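Local coordinates for uncharacterized protein (Photobacterium profundum, PDB 3R87), which hydrolyses thioesters as the Orf6 thioesterase, a member of the 4-hydroxybenzoyl-CoA thioesterase family, at the interface of chains A and B. Coordinates in Å, arbitrary orientation; residue numbers count along the deposited sequence, not the author numbering. Chains: chain A/B, Putative uncharacterized protein.

The interface of chains A and B. Residues chain A 38, 43, 46-47; chain B 72-73.
The phenyl ring of B:Phe72 points from a loop of chain B into the angle between two helices of chain A, 28-41 and 43-53, and meets A:Glu38 on the first and A:Leu46 and A:Ala47 on the second. Its CG lies anti to the backbone N (chi1 175°), which swings the ring toward these two helices. The far rim reaches the carboxylate of A:Glu38, whose extended chain approaches from the opposite direction. OE2 lies in the ring plane at the edge, 3.4 Å from CE1 of B:Phe72. OE1 stands off the plane, on the side of B:Ala73 CB, 3.5 Å from CZ of the same ring and also near CE1. The carboxylate plane is turned 60° from that of the ring, so the two groups do not stack; the faintly positive ring hydrogens may give the in-plane OE2 a mild electrostatic gain.

The edge at CD2 and CE2 packs against the start of helix 43-53. CD2 of B:Phe72 is 3.9 Å from the methyl CB of A:Ala47, and CE2 lies 3.8 Å from the backbone N of A:Ala47. A:Leu46 adds a more distant touch through its CB. B:Ala73 extends the apolar patch: its CB sits over one face of the neighbouring B:Phe72 ring, toward the rim, meets CB of A:Ala47 at 3.9 Å and touches the backbone O of A:Ser43 at 3.7 Å.

Packing is looser beyond B:Ala73, where a water bridges the chains. The hydroxyl OG of A:Ser43 is 2.7 Å from this water, which lies 2.7 Å from the carbonyl O of B:Ala73. The close part is thus the ring and methyl contact, whereas the hydroxyl end of A:Ser43 reaches that carbonyl by way of solvent. Repeated by two-fold symmetry with the chains exchanged, this knob-like aromatic contact may help pair two subunits in the deposited four-copy assembly, though the structure alone does not show that this pairing is the one used in solution.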
ATOM      1  N   GLU A  38      -1.216  15.260   9.497  1.00  8.98           N
ATOM      2  CA  GLU A  38      -0.588  14.905  10.776  1.00  9.41           C
ATOM      3  C   GLU A  38       0.464  15.890  11.191  1.00 10.07           C
ATOM      4  O   GLU A  38       0.576  16.210  12.365  1.00 11.63           O
ATOM      5  CB  GLU A  38       0.013  13.499  10.750  1.00  9.63           C
ATOM      6  CG  GLU A  38      -0.979  12.376  10.536  1.00 10.30           C
ATOM      7  CD  GLU A  38      -0.450  11.069  11.034  1.00 11.00           C
ATOM      8  OE1 GLU A  38       0.443  11.019  11.893  1.00 12.09           O
ATOM      9  OE2 GLU A  38      -0.969   9.997  10.622  1.00 13.59           O
ATOM     10  N   SER A  43       1.779  14.767  15.168  1.00 12.48           N
ATOM     11  CA  SER A  43       1.469  13.363  15.269  0.75 12.02           C
ATOM     12  C   SER A  43       1.556  12.846  16.702  1.00 13.20           C
ATOM     13  O   SER A  43       0.857  11.915  17.047  1.00 13.25           O
ATOM     14  CB  SER A  43       2.459  12.597  14.354  0.75 12.06           C
ATOM     15  OG  SER A  43       3.791  13.029  14.565  0.75 13.22           O
ATOM     16  N   LEU A  46      -1.754  13.407  18.137  1.00 14.45           N
ATOM     17  CA  LEU A  46      -2.703  12.421  17.653  1.00 14.85           C
ATOM     18  C   LEU A  46      -2.514  11.076  18.392  1.00 15.54           C
ATOM     19  O   LEU A  46      -3.484  10.439  18.727  1.00 17.82           O
ATOM     20  CB  LEU A  46      -2.493  12.190  16.159  1.00 13.84           C
ATOM     21  CG  LEU A  46      -2.923  13.310  15.289  1.00 14.38           C
ATOM     22  CD1 LEU A  46      -2.540  13.017  13.835  1.00 15.59           C
ATOM     23  CD2 LEU A  46      -4.403  13.653  15.410  1.00 15.54           C
ATOM     24  N   ALA A  47      -1.266  10.642  18.609  1.00 14.49           N
ATOM     25  CA  ALA A  47      -1.044   9.388  19.269  1.00 16.58           C
ATOM     26  C   ALA A  47      -1.546   9.488  20.728  1.00 18.28           C
ATOM     27  O   ALA A  47      -2.114   8.484  21.172  1.00 20.43           O
ATOM     28  CB  ALA A  47       0.421   9.043  19.230  1.00 16.34           C
TER
ATOM     29  N   PHE B  72       2.482   3.502  15.852  1.00  9.05           N
ATOM     30  CA  PHE B  72       2.077   4.775  15.270  1.00  8.63           C
ATOM     31  C   PHE B  72       2.826   5.942  15.870  1.00  8.11           C
ATOM     32  O   PHE B  72       2.976   6.033  17.107  1.00  9.14           O
ATOM     33  CB  PHE B  72       0.571   4.963  15.494  1.00  8.97           C
ATOM     34  CG  PHE B  72       0.079   6.296  15.030  1.00  9.10           C
ATOM     35  CD1 PHE B  72       0.121   6.672  13.701  1.00  9.09           C
ATOM     36  CD2 PHE B  72      -0.457   7.185  15.954  1.00 10.55           C
ATOM     37  CE1 PHE B  72      -0.322   7.925  13.279  1.00  9.90           C
ATOM     38  CE2 PHE B  72      -0.897   8.449  15.512  1.00 11.96           C
ATOM     39  CZ  PHE B  72      -0.841   8.804  14.211  1.00 11.25           C
ATOM     40  N   ALA B  73       3.240   6.842  14.996  1.00  8.12           N
ATOM     41  CA  ALA B  73       3.853   8.145  15.322  1.00  9.00           C
ATOM     42  C   ALA B  73       5.298   8.013  15.765  1.00  9.01           C
ATOM     43  O   ALA B  73       5.938   9.031  16.011  1.00 11.11           O
ATOM     44  CB  ALA B  73       3.003   8.949  16.320  1.00 10.51           C
TER
HETATM   45  O   HOH W   1       5.396  11.672  16.264  1.00 17.98           O